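Local coordinates for protein diphosphomevalonate decarboxylase, putative (Trypanosoma brucei, PDB 2HKE) that probably catalyses the ATP-dependent decarboxylation of (R)-5-diphosphomevalonate to isopentenyl diphosphate in the mevalonate pathway that feeds isoprenoid and sterol synthesis, at residues D35-T40 and E223-A228; I157-E162 and V170-V175; A188-A193 and E267-M272; I273-A278 and K347-P352. The protein carries 1 engineered substitution. All blocks are in the same frame, centred on the assembly; numbering follows the deposited sequence.

Interaction 1: D35-T40 and E223-A228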
loop_
_atom_site.group_PDB
_atom_site.type_symbol
_atom_site.label_atom_id
_atom_site.label_comp_id
_atom_site.label_asym_id
_atom_site.label_seq_id
_atom_site.Cartn_x
_atom_site.Cartn_y
_atom_site.Cartn_z
ATOM N N ASP A 35 -12.030 1.664 -9.775
ATOM C CA ASP A 35 -10.863 2.475 -9.485
ATOM C C ASP A 35 -10.475 2.306 -8.018
ATOM O O ASP A 35 -11.288 1.971 -7.156
ATOM C CB ASP A 35 -11.168 3.935 -9.675
ATOM C CG ASP A 35 -11.365 4.361 -11.129
ATOM O OD1 ASP A 35 -11.171 3.614 -12.120
ATOM O OD2 ASP A 35 -11.756 5.555 -11.248
ATOM N N SER A 36 -9.220 2.631 -7.723
ATOM C CA SER A 36 -8.791 2.722 -6.338
ATOM C C SER A 36 -7.967 3.991 -6.163
ATOM O O SER A 36 -7.597 4.615 -7.153
ATOM C CB SER A 36 -8.044 1.474 -5.899
ATOM O OG SER A 36 -7.038 1.069 -6.799
ATOM N N PHE A 37 -7.679 4.362 -4.930
ATOM C CA PHE A 37 -7.110 5.667 -4.691
ATOM C C PHE A 37 -6.271 5.486 -3.436
ATOM O O PHE A 37 -6.788 4.985 -2.427
ATOM C CB PHE A 37 -8.279 6.649 -4.442
ATOM C CG PHE A 37 -8.013 8.107 -4.835
ATOM C CD1 PHE A 37 -6.740 8.653 -4.938
ATOM C CD2 PHE A 37 -9.105 8.939 -4.969
ATOM C CE1 PHE A 37 -6.583 10.011 -5.277
ATOM C CE2 PHE A 37 -8.977 10.283 -5.310
ATOM C CZ PHE A 37 -7.691 10.825 -5.439
ATOM N N SER A 38 -4.988 5.891 -3.490
ATOM C CA SER A 38 -4.086 5.614 -2.386
ATOM C C SER A 38 -3.194 6.805 -2.103
ATOM O O SER A 38 -3.084 7.745 -2.921
ATOM C CB SER A 38 -3.207 4.410 -2.688
ATOM O OG SER A 38 -2.497 4.618 -3.909
ATOM N N ILE A 39 -2.615 6.775 -0.918
ATOM C CA ILE A 39 -1.548 7.682 -0.541
ATOM C C ILE A 39 -0.251 6.906 -0.589
ATOM O O ILE A 39 -0.091 5.845 0.029
ATOM C CB ILE A 39 -1.759 8.250 0.885
ATOM C CG1 ILE A 39 -3.034 9.073 0.966
ATOM C CG2 ILE A 39 -0.552 9.137 1.356
ATOM C CD1 ILE A 39 -3.266 9.672 2.311
ATOM N N THR A 40 0.740 7.476 -1.263
ATOM C CA THR A 40 2.040 6.896 -1.275
ATOM C C THR A 40 2.807 7.273 0.013
ATOM O O THR A 40 2.794 8.420 0.402
ATOM C CB THR A 40 2.791 7.448 -2.489
ATOM O OG1 THR A 40 2.017 7.189 -3.660
ATOM C CG2 THR A 40 4.164 6.812 -2.577
ATOM N N GLU A 223 -19.137 7.126 -6.696
ATOM C CA GLU A 223 -19.570 8.196 -5.778
ATOM C C GLU A 223 -18.356 8.638 -4.927
ATOM O O GLU A 223 -18.046 9.839 -4.827
ATOM C CB GLU A 223 -20.627 7.736 -4.767
ATOM C CG GLU A 223 -22.081 7.497 -5.234
ATOM C CD GLU A 223 -22.990 6.818 -4.172
ATOM O OE1 GLU A 223 -22.493 6.101 -3.230
ATOM O OE2 GLU A 223 -24.228 7.042 -4.302
ATOM N N ARG A 224 -17.670 7.673 -4.322
ATOM C CA ARG A 224 -16.617 8.017 -3.361
ATOM C C ARG A 224 -15.354 8.560 -4.030
ATOM O O ARG A 224 -14.672 9.423 -3.457
ATOM C CB ARG A 224 -16.280 6.823 -2.468
ATOM C CG ARG A 224 -17.446 6.438 -1.627
ATOM C CD ARG A 224 -17.125 5.324 -0.646
ATOM N NE ARG A 224 -18.355 5.045 0.121
ATOM C CZ ARG A 224 -18.568 3.951 0.812
ATOM N NH1 ARG A 224 -17.665 3.006 0.875
ATOM N NH2 ARG A 224 -19.713 3.809 1.449
ATOM N N MET A 225 -15.065 8.108 -5.245
ATOM C CA MET A 225 -13.960 8.691 -6.042
ATOM C C MET A 225 -14.199 10.193 -6.272
ATOM O O MET A 225 -13.283 10.991 -6.140
ATOM C CB MET A 225 -13.793 7.996 -7.392
ATOM C CG MET A 225 -13.260 6.539 -7.290
ATOM S SD MET A 225 -11.551 6.459 -6.645
ATOM C CE MET A 225 -10.701 7.492 -7.857
ATOM N N LYS A 226 -15.420 10.561 -6.592
ATOM C CA LYS A 226 -15.756 11.989 -6.770
ATOM C C LYS A 226 -15.631 12.775 -5.474
ATOM O O LYS A 226 -15.041 13.878 -5.465
ATOM C CB LYS A 226 -17.151 12.145 -7.383
ATOM C CG LYS A 226 -17.673 13.587 -7.449
ATOM C CD LYS A 226 -19.012 13.656 -8.213
ATOM C CE LYS A 226 -19.553 15.101 -8.256
ATOM N NZ LYS A 226 -20.752 15.189 -9.171
ATOM N N ILE A 227 -16.143 12.225 -4.373
ATOM C CA ILE A 227 -16.154 12.923 -3.085
ATOM C C ILE A 227 -14.703 13.031 -2.582
ATOM O O ILE A 227 -14.290 14.065 -2.115
ATOM C CB ILE A 227 -16.989 12.173 -2.011
ATOM C CG1 ILE A 227 -18.480 12.134 -2.407
ATOM C CG2 ILE A 227 -16.801 12.802 -0.636
ATOM C CD1 ILE A 227 -19.293 11.051 -1.633
ATOM N N ALA A 228 -13.949 11.943 -2.629
ATOM C CA ALA A 228 -12.533 12.007 -2.198
ATOM C C ALA A 228 -11.693 12.993 -3.018
ATOM O O ALA A 228 -10.922 13.763 -2.461
ATOM C CB ALA A 228 -11.877 10.588 -2.218
#
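This is a buried apolar contact between a sheet strand and a helix, with a Met-aromatic pair at its centre, and it joins two parts of the fold that are far apart in sequence. Strand 36-40 belongs to the large mixed sheet of the N-terminal family region, and helix 213-234 comes from the C-terminal one. The two axes run 9.7 Å apart at an angle of 36°, so strand and helix travel roughly the same way. F37 has CG anti to its backbone N (chi1 -151°), which carries the ring out from the strand to the helix. M225 reaches back with a chain bent at both chi2 and chi3, so that its thioether end comes obliquely up to the F37 ring at CD2. M225 CE lies 3.6 Å from F37 CD2, and M225 SD sits 5.0 Å from the ring centroid. One helical turn on, A228 CB meets F37 CD2 at 4.2 Å. D35 adds its CB to the apolar contact, 4.0 Å from M225 SD, crossing the methionine chain at about a right angle, while its OD1 accepts a hydrogen bond from K160 N. I17 touches F37, M225 and A228 alike, and F174 meets the F37 ring edge-to-face. With D35 OD1 taken by K160 N, what passes between strand and helix is dispersion between a polarisable sulfur, its methyl group and an aromatic ring, rather than directed polar bonding.

Interaction 2: I157-E162 and V170-V175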
loop_
_atom_site.group_PDB
_atom_site.type_symbol
_atom_site.label_atom_id
_atom_site.label_comp_id
_atom_site.label_asym_id
_atom_site.label_seq_id
_atom_site.Cartn_x
_atom_site.Cartn_y
_atom_site.Cartn_z
ATOM N N ILE A 157 -4.466 7.716 -8.175
ATOM C CA ILE A 157 -5.613 6.944 -8.652
ATOM C C ILE A 157 -5.178 5.811 -9.568
ATOM O O ILE A 157 -4.480 6.024 -10.534
ATOM C CB ILE A 157 -6.574 7.835 -9.412
ATOM C CG1 ILE A 157 -7.169 8.900 -8.480
ATOM C CG2 ILE A 157 -7.718 6.989 -10.048
ATOM C CD1 ILE A 157 -7.906 10.043 -9.280
ATOM N N TRP A 158 -5.646 4.592 -9.301
ATOM C CA TRP A 158 -5.525 3.542 -10.272
ATOM C C TRP A 158 -6.818 3.598 -11.075
ATOM O O TRP A 158 -7.912 3.290 -10.536
ATOM C CB TRP A 158 -5.397 2.165 -9.552
ATOM C CG TRP A 158 -5.266 1.004 -10.458
ATOM C CD1 TRP A 158 -5.177 1.026 -11.826
ATOM C CD2 TRP A 158 -5.264 -0.379 -10.082
ATOM N NE1 TRP A 158 -5.101 -0.259 -12.319
ATOM C CE2 TRP A 158 -5.142 -1.136 -11.273
ATOM C CE3 TRP A 158 -5.313 -1.048 -8.860
ATOM C CZ2 TRP A 158 -5.107 -2.523 -11.277
ATOM C CZ3 TRP A 158 -5.290 -2.462 -8.879
ATOM C CH2 TRP A 158 -5.162 -3.156 -10.092
ATOM N N ASN A 159 -6.704 4.066 -12.314
ATOM C CA ASN A 159 -7.796 4.115 -13.257
ATOM C C ASN A 159 -8.075 2.712 -13.797
ATOM O O ASN A 159 -7.202 2.076 -14.355
ATOM C CB ASN A 159 -7.472 5.098 -14.408
ATOM C CG ASN A 159 -7.112 6.445 -13.907
ATOM O OD1 ASN A 159 -7.983 7.219 -13.514
ATOM N ND2 ASN A 159 -5.821 6.692 -13.777
ATOM N N LYS A 160 -9.308 2.223 -13.638
ATOM C CA LYS A 160 -9.643 0.859 -14.067
ATOM C C LYS A 160 -9.539 0.612 -15.557
ATOM O O LYS A 160 -9.207 -0.491 -15.975
ATOM C CB LYS A 160 -11.027 0.417 -13.572
ATOM C CG LYS A 160 -12.173 1.156 -14.095
ATOM C CD LYS A 160 -13.444 0.478 -13.544
ATOM C CE LYS A 160 -14.574 1.431 -13.624
ATOM N NZ LYS A 160 -14.801 1.829 -15.024
ATOM N N GLY A 161 -9.760 1.654 -16.344
ATOM C CA GLY A 161 -9.741 1.512 -17.799
ATOM C C GLY A 161 -10.967 0.767 -18.301
ATOM O O GLY A 161 -11.788 0.208 -17.519
ATOM N N GLU A 162 -11.121 0.798 -19.610
ATOM C CA GLU A 162 -12.175 0.033 -20.250
ATOM C C GLU A 162 -11.692 -0.900 -21.367
ATOM O O GLU A 162 -12.466 -1.708 -21.867
ATOM C CB GLU A 162 -13.248 0.998 -20.763
ATOM C CG GLU A 162 -12.761 2.075 -21.706
ATOM C CD GLU A 162 -13.906 2.953 -22.247
ATOM O OE1 GLU A 162 -14.989 2.965 -21.630
ATOM O OE2 GLU A 162 -13.714 3.645 -23.282
ATOM N N VAL A 170 -4.216 2.003 -15.606
ATOM C CA VAL A 170 -2.970 2.633 -15.211
ATOM C C VAL A 170 -3.203 3.610 -14.083
ATOM O O VAL A 170 -4.301 4.119 -13.935
ATOM C CB VAL A 170 -2.365 3.358 -16.435
ATOM C CG1 VAL A 170 -3.268 4.538 -16.818
ATOM C CG2 VAL A 170 -0.867 3.784 -16.185
ATOM N N ALA A 171 -2.158 3.883 -13.291
ATOM C CA ALA A 171 -2.268 4.815 -12.201
ATOM C C ALA A 171 -1.870 6.184 -12.713
ATOM O O ALA A 171 -1.019 6.280 -13.608
ATOM C CB ALA A 171 -1.383 4.458 -11.017
ATOM N N THR A 172 -2.504 7.211 -12.159
ATOM C CA THR A 172 -2.097 8.578 -12.427
ATOM C C THR A 172 -2.025 9.364 -11.122
ATOM O O THR A 172 -2.732 9.061 -10.146
ATOM C CB THR A 172 -3.075 9.268 -13.381
ATOM O OG1 THR A 172 -4.388 9.201 -12.850
ATOM C CG2 THR A 172 -3.104 8.596 -14.705
ATOM N N GLN A 173 -1.112 10.318 -11.060
ATOM C CA GLN A 173 -0.961 11.122 -9.860
ATOM C C GLN A 173 -2.100 12.106 -9.824
ATOM O O GLN A 173 -2.345 12.826 -10.789
ATOM C CB GLN A 173 0.388 11.860 -9.844
ATOM C CG GLN A 173 0.603 12.605 -8.591
ATOM C CD GLN A 173 1.924 13.286 -8.632
ATOM O OE1 GLN A 173 2.069 14.255 -9.378
ATOM N NE2 GLN A 173 2.918 12.742 -7.919
ATOM N N PHE A 174 -2.852 12.129 -8.732
ATOM C CA PHE A 174 -3.920 13.063 -8.594
ATOM C C PHE A 174 -3.399 14.430 -8.128
ATOM O O PHE A 174 -3.684 15.460 -8.774
ATOM C CB PHE A 174 -5.007 12.538 -7.686
ATOM C CG PHE A 174 -6.160 13.474 -7.511
ATOM C CD1 PHE A 174 -7.048 13.732 -8.543
ATOM C CD2 PHE A 174 -6.376 14.069 -6.289
ATOM C CE1 PHE A 174 -8.115 14.609 -8.373
ATOM C CE2 PHE A 174 -7.437 14.918 -6.100
ATOM C CZ PHE A 174 -8.303 15.195 -7.140
ATOM N N VAL A 175 -2.697 14.416 -7.012
ATOM C CA VAL A 175 -1.894 15.508 -6.549
ATOM C C VAL A 175 -0.621 14.981 -6.000
ATOM O O VAL A 175 -0.541 13.814 -5.544
ATOM C CB VAL A 175 -2.593 16.379 -5.461
ATOM C CG1 VAL A 175 -3.865 17.028 -6.026
ATOM C CG2 VAL A 175 -2.903 15.591 -4.155
#
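The W158 indole has the carbonyl oxygen of V170 at its edge, near the ring plane, with W158 CD1 3.8 Å from V170 O; Y19 meets it edge-to-face. The F174 ring is approached obliquely by I157, with I157 CD1 3.9 Å from F174 CD1. A third flat group, the N159 amide, does the polar work. With CG anti to its carbonyl carbon (chi1 -54°), its ND2 reaches T172 OG1 at 3.0 Å, almost exactly in the amide plane, and also donates to V170 O. That oxygen thus takes two bonds, one from each side of its carbonyl plane, N159 N about 35° and N159 ND2 about 29° out of it, so neither lies on a lone pair. T172 holds OG1 in the crowded position between N and carbonyl carbon, which brings it to the amide. Along the backbone, I157 and T172 form an antiparallel hydrogen-bonded pair, with T172 N to I157 O at 2.8 Å in the carbonyl plane. W158 and A171 are the non-hydrogen-bonded pair beside it. A classic beta bulge at F174 and V175, set against F155, breaks strand 170-175. Strand 155-159 is paired on its other side, antiparallel, with strand 36-40. I157 and F174 face helix 213-234, while W158 and V170 touch helix 136-143.

Interaction 3: A188-A193 and E267-M272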
loop_
_atom_site.group_PDB
_atom_site.type_symbol
_atom_site.label_atom_id
_atom_site.label_comp_id
_atom_site.label_asym_id
_atom_site.label_seq_id
_atom_site.Cartn_x
_atom_site.Cartn_y
_atom_site.Cartn_z
ATOM N N ALA A 188 -0.365 1.313 12.826
ATOM C CA ALA A 188 -0.301 0.569 14.073
ATOM C C ALA A 188 -0.341 -0.924 13.720
ATOM O O ALA A 188 -1.388 -1.479 13.304
ATOM C CB ALA A 188 -1.440 0.980 15.005
ATOM N N VAL A 189 0.836 -1.532 13.749
ATOM C CA VAL A 189 0.984 -2.920 13.446
ATOM C C VAL A 189 0.469 -3.807 14.563
ATOM O O VAL A 189 0.880 -3.672 15.709
ATOM C CB VAL A 189 2.440 -3.238 13.033
ATOM C CG1 VAL A 189 2.604 -4.671 12.667
ATOM C CG2 VAL A 189 2.810 -2.304 11.881
ATOM N N LEU A 190 -0.437 -4.710 14.182
ATOM C CA LEU A 190 -1.089 -5.641 15.073
ATOM C C LEU A 190 -0.795 -7.089 14.681
ATOM O O LEU A 190 -0.481 -7.383 13.523
ATOM C CB LEU A 190 -2.593 -5.371 15.116
ATOM C CG LEU A 190 -3.013 -3.963 15.544
ATOM C CD1 LEU A 190 -4.472 -3.637 15.188
ATOM C CD2 LEU A 190 -2.718 -3.782 17.035
ATOM N N LYS A 191 -0.937 -8.011 15.635
ATOM C CA LYS A 191 -0.720 -9.415 15.318
ATOM C C LYS A 191 -1.822 -9.840 14.372
ATOM O O LYS A 191 -2.959 -9.420 14.506
ATOM C CB LYS A 191 -0.632 -10.272 16.571
ATOM C CG LYS A 191 0.680 -10.102 17.315
ATOM C CD LYS A 191 0.759 -10.942 18.604
ATOM C CE LYS A 191 1.729 -10.332 19.655
ATOM N NZ LYS A 191 1.572 -11.025 20.999
ATOM N N GLY A 192 -1.496 -10.681 13.403
ATOM C CA GLY A 192 -2.452 -11.098 12.421
ATOM C C GLY A 192 -3.451 -12.105 12.957
ATOM O O GLY A 192 -3.262 -12.719 14.026
ATOM N N ALA A 193 -4.530 -12.237 12.213
ATOM C CA ALA A 193 -5.569 -13.181 12.502
ATOM C C ALA A 193 -5.060 -14.552 12.102
ATOM O O ALA A 193 -4.033 -14.691 11.443
ATOM C CB ALA A 193 -6.801 -12.858 11.684
ATOM N N GLU A 267 -9.630 -8.936 17.104
ATOM C CA GLU A 267 -10.357 -8.054 18.029
ATOM C C GLU A 267 -9.541 -6.798 18.330
ATOM O O GLU A 267 -10.093 -5.792 18.772
ATOM C CB GLU A 267 -10.690 -8.778 19.309
ATOM C CG GLU A 267 -11.842 -9.833 19.150
ATOM C CD GLU A 267 -13.190 -9.230 18.774
ATOM O OE1 GLU A 267 -13.487 -8.060 19.168
ATOM O OE2 GLU A 267 -13.980 -9.925 18.056
ATOM N N ASP A 268 -8.225 -6.887 18.206
ATOM C CA ASP A 268 -7.385 -5.670 18.331
ATOM C C ASP A 268 -7.735 -4.668 17.226
ATOM O O ASP A 268 -7.893 -3.471 17.501
ATOM C CB ASP A 268 -5.914 -5.992 18.241
ATOM C CG ASP A 268 -5.360 -6.629 19.484
ATOM O OD1 ASP A 268 -5.959 -6.543 20.556
ATOM O OD2 ASP A 268 -4.291 -7.238 19.349
ATOM N N SER A 269 -7.866 -5.160 15.994
ATOM C CA SER A 269 -8.377 -4.330 14.883
ATOM C C SER A 269 -9.679 -3.632 15.237
ATOM O O SER A 269 -9.829 -2.417 15.045
ATOM C CB SER A 269 -8.601 -5.173 13.624
ATOM O OG SER A 269 -7.428 -5.853 13.277
ATOM N N TYR A 270 -10.648 -4.408 15.723
ATOM C CA TYR A 270 -11.954 -3.874 16.060
ATOM C C TYR A 270 -11.897 -2.916 17.226
ATOM O O TYR A 270 -12.614 -1.899 17.234
ATOM C CB TYR A 270 -12.993 -4.988 16.337
ATOM C CG TYR A 270 -13.231 -5.931 15.188
ATOM C CD1 TYR A 270 -13.589 -5.452 13.934
ATOM C CD2 TYR A 270 -13.086 -7.309 15.348
ATOM C CE1 TYR A 270 -13.807 -6.315 12.866
ATOM C CE2 TYR A 270 -13.298 -8.189 14.269
ATOM C CZ TYR A 270 -13.675 -7.690 13.055
ATOM O OH TYR A 270 -13.888 -8.556 12.007
ATOM N N ALA A 271 -11.012 -3.188 18.184
ATOM C CA ALA A 271 -10.858 -2.244 19.278
ATOM C C ALA A 271 -10.280 -0.904 18.764
ATOM O O ALA A 271 -10.639 0.150 19.256
ATOM C CB ALA A 271 -9.936 -2.824 20.311
ATOM N N MET A 272 -9.370 -0.973 17.798
ATOM C CA MET A 272 -8.819 0.246 17.185
ATOM C C MET A 272 -9.901 1.041 16.505
ATOM O O MET A 272 -9.923 2.270 16.606
ATOM C CB MET A 272 -7.642 -0.076 16.242
ATOM C CG MET A 272 -6.320 -0.263 16.972
ATOM S SD MET A 272 -5.649 1.171 17.804
ATOM C CE MET A 272 -5.167 2.217 16.378
HETATM O O HOH W 1 -4.293 -8.350 16.549
HETATM O O HOH W 2 -1.649 -7.363 18.331
#
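D268 OD2 is gripped by two waters, each of which donates to it and also binds the backbone of K191. One water lies 2.8 Å from D268 OD2 and accepts from K191 N; the other lies 3.0 Å from D268 OD2 and donates to K191 O. The N-H and C=O of a single residue are thus tied to one carboxylate oxygen through solvent, with no direct bond between the segments. The second oxygen, OD1, is engaged by H351 NE2 and by a salt bridge to K354, which would favour the ionised carboxylate.

Below this polar layer L190 does the packing. Its CD1 branch lies over the start of the helix, 3.8 Å from S269 N, and its CD2 meets D268 CB at 4.1 Å. The same CD1 approaches M272 CG at 4.2 Å, one turn further along. M272, bent at chi2 and chi3, carries its methyl out to the strand, with M272 CE 4.2 Å from A188 CB. The S269 hydroxyl is bound to A296 O and T266 N.

Strand 183-189 is the middle strand of the five-stranded sheet, between 298-303 and 358-363, and the chain leaving it passes along the first turns of helix 267-283. L359 of strand 358-363 touches A188, and N297, just before strand 298-303, holds L190 N.

Interaction 4: I273-A278 and K347-P352. With SO4 (sulfate ion), chain D.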
loop_
_atom_site.group_PDB
_atom_site.type_symbol
_atom_site.label_atom_id
_atom_site.label_comp_id
_atom_site.label_asym_id
_atom_site.label_seq_id
_atom_site.Cartn_x
_atom_site.Cartn_y
_atom_site.Cartn_z
ATOM N N ILE A 273 -10.841 0.363 15.849
ATOM C CA ILE A 273 -11.932 1.053 15.208
ATOM C C ILE A 273 -12.752 1.763 16.295
ATOM O O ILE A 273 -13.039 2.930 16.174
ATOM C CB ILE A 273 -12.804 0.091 14.413
ATOM C CG1 ILE A 273 -12.060 -0.429 13.180
ATOM C CG2 ILE A 273 -14.158 0.733 14.100
ATOM C CD1 ILE A 273 -12.795 -1.529 12.468
ATOM N N ARG A 274 -13.120 1.034 17.355
ATOM C CA ARG A 274 -13.884 1.627 18.437
ATOM C C ARG A 274 -13.175 2.816 19.063
ATOM O O ARG A 274 -13.842 3.822 19.385
ATOM C CB ARG A 274 -14.204 0.589 19.524
ATOM C CG ARG A 274 -15.064 -0.506 19.011
ATOM C CD ARG A 274 -15.864 -1.204 20.121
ATOM N NE ARG A 274 -15.041 -1.545 21.272
ATOM C CZ ARG A 274 -14.252 -2.605 21.345
ATOM N NH1 ARG A 274 -14.176 -3.445 20.336
ATOM N NH2 ARG A 274 -13.555 -2.833 22.454
ATOM N N LEU A 275 -11.854 2.702 19.233
ATOM C CA LEU A 275 -11.045 3.761 19.851
ATOM C C LEU A 275 -11.014 5.033 18.998
ATOM O O LEU A 275 -11.212 6.171 19.500
ATOM C CB LEU A 275 -9.631 3.244 20.076
ATOM C CG LEU A 275 -8.661 4.157 20.800
ATOM C CD1 LEU A 275 -9.257 4.796 22.078
ATOM C CD2 LEU A 275 -7.406 3.383 21.109
ATOM N N VAL A 276 -10.780 4.873 17.713
ATOM C CA VAL A 276 -10.770 6.041 16.842
ATOM C C VAL A 276 -12.127 6.714 16.905
ATOM O O VAL A 276 -12.217 7.947 17.016
ATOM C CB VAL A 276 -10.405 5.659 15.403
ATOM C CG1 VAL A 276 -10.644 6.816 14.441
ATOM C CG2 VAL A 276 -8.974 5.122 15.395
ATOM N N LYS A 277 -13.198 5.923 16.802
ATOM C CA LYS A 277 -14.543 6.479 16.856
ATOM C C LYS A 277 -14.817 7.229 18.153
ATOM O O LYS A 277 -15.390 8.331 18.149
ATOM C CB LYS A 277 -15.580 5.368 16.674
ATOM C CG LYS A 277 -15.653 4.877 15.241
ATOM C CD LYS A 277 -16.668 3.744 15.140
ATOM C CE LYS A 277 -16.825 3.286 13.709
ATOM N NZ LYS A 277 -17.759 2.125 13.674
ATOM N N ALA A 278 -14.407 6.630 19.265
ATOM C CA ALA A 278 -14.621 7.208 20.596
ATOM C C ALA A 278 -13.804 8.480 20.779
ATOM O O ALA A 278 -14.254 9.433 21.393
ATOM C CB ALA A 278 -14.238 6.216 21.672
ATOM N N LYS A 347 -9.251 5.870 28.857
ATOM C CA LYS A 347 -10.345 4.938 29.022
ATOM C C LYS A 347 -11.509 5.268 28.082
ATOM O O LYS A 347 -12.656 5.442 28.514
ATOM C CB LYS A 347 -10.772 4.882 30.514
ATOM C CG LYS A 347 -9.684 4.295 31.433
ATOM C CD LYS A 347 -9.557 2.741 31.281
ATOM C CE LYS A 347 -8.312 2.134 32.052
ATOM N NZ LYS A 347 -6.971 2.811 31.798
ATOM N N LEU A 348 -11.216 5.325 26.789
ATOM C CA LEU A 348 -12.251 5.616 25.804
ATOM C C LEU A 348 -12.983 4.347 25.379
ATOM O O LEU A 348 -14.051 4.420 24.831
ATOM C CB LEU A 348 -11.646 6.308 24.580
ATOM C CG LEU A 348 -11.041 7.693 24.816
ATOM C CD1 LEU A 348 -10.359 8.202 23.555
ATOM C CD2 LEU A 348 -12.104 8.672 25.289
ATOM N N ILE A 349 -12.285 3.219 25.490
ATOM C CA ILE A 349 -12.821 1.889 25.208
ATOM C C ILE A 349 -12.434 0.953 26.331
ATOM O O ILE A 349 -11.539 1.251 27.108
ATOM C CB ILE A 349 -12.319 1.286 23.863
ATOM C CG1 ILE A 349 -10.806 1.068 23.860
ATOM C CG2 ILE A 349 -12.800 2.177 22.695
ATOM C CD1 ILE A 349 -10.291 0.198 22.692
ATOM N N ASP A 350 -13.099 -0.195 26.345
ATOM C CA ASP A 350 -12.781 -1.311 27.196
ATOM C C ASP A 350 -12.094 -2.374 26.337
ATOM O O ASP A 350 -12.750 -3.010 25.513
ATOM C CB ASP A 350 -14.114 -1.891 27.753
ATOM C CG ASP A 350 -13.912 -3.079 28.674
ATOM O OD1 ASP A 350 -12.750 -3.361 29.104
ATOM O OD2 ASP A 350 -14.955 -3.735 28.981
ATOM N N HIS A 351 -10.785 -2.547 26.517
ATOM C CA HIS A 351 -10.029 -3.555 25.781
ATOM C C HIS A 351 -8.745 -3.812 26.549
ATOM O O HIS A 351 -8.164 -2.866 27.128
ATOM C CB HIS A 351 -9.703 -3.074 24.346
ATOM C CG HIS A 351 -9.079 -4.119 23.480
ATOM N ND1 HIS A 351 -9.817 -5.138 22.921
ATOM C CD2 HIS A 351 -7.810 -4.277 23.016
ATOM C CE1 HIS A 351 -9.026 -5.902 22.183
ATOM N NE2 HIS A 351 -7.806 -5.399 22.217
ATOM N N PRO A 352 -8.272 -5.064 26.580
ATOM C CA PRO A 352 -6.986 -5.316 27.229
ATOM C C PRO A 352 -5.805 -4.491 26.693
ATOM O O PRO A 352 -5.632 -4.385 25.456
ATOM C CB PRO A 352 -6.732 -6.787 26.917
ATOM C CG PRO A 352 -8.078 -7.334 26.758
ATOM C CD PRO A 352 -8.860 -6.310 26.051
HETATM S S SO4 D . -16.311 -0.213 24.389
HETATM O O1 SO4 D . -17.411 -1.137 24.630
HETATM O O2 SO4 D . -16.308 0.802 25.419
HETATM O O3 SO4 D . -15.064 -0.983 24.398
HETATM O O4 SO4 D . -16.519 0.371 23.070
HETATM O O HOH W 3 -12.494 -5.543 23.122
#
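I349 lays its CG2 methyl across the backbone of helix 267-283, 3.6 Å from L275 N, with R274 CB alongside at 3.8 Å. Its CG1 takes the crowded position between backbone N and carbonyl carbon (chi1 63°), which sends CD1 to L275 CB. L348 packs further along the helix: its CB meets L275 CD1 at 3.8 Å, the two leucines crossing at about a right angle, and also lies 3.9 Å from A278 CB. Beyond L275 and L348, M313 of helix 307-317 touches both side chains.

The outer side is polar. R274, its chain bent at chi3 (-47°), turns its guanidinium along the loop toward a sulfate, probably from the crystallisation liquor. R274 NE donates to O3 and O4 of the sulfate, and R274 NH2 donates to O3 as well. D350 N completes the grip on sulfate O3 at 2.9 Å with a nearly straight bond. D350 O lies in the guanidinium plane at its edge. A water that accepts from R274 NH2 also binds H351 ND1, while H351 NE2 is held by D268. Sulfate O3 thus takes three bonds, from one cationic side chain and one backbone amide, consistent with a small surface site that can hold an anion above an apolar base.

How the interactions relate
Interactions 1 and 2 form one continuous patch, with centres 10 Å apart: strands 36-40 and 155-159 are neighbouring, paired strands, S36 O meets W158 N at 2.9 Å, and F37 CE1 packs on I157 CG1. Helix 213-234 is shared by both, M225 touching I157 as well as F37. Interactions 3 and 4 form a second pair, 12 Å between centres, on successive turns of helix 267-283, with H351 NE2 joining D268 OD1 at 2.7 Å. The pairs stay separate: interactions 2 and 4 lie 36 Å apart between centres. One sulfate, probably from the crystallisation liquor, sits in interaction 4. The side chain of W158 is about 5 Å from another bound sulfate, which may mark a pocket.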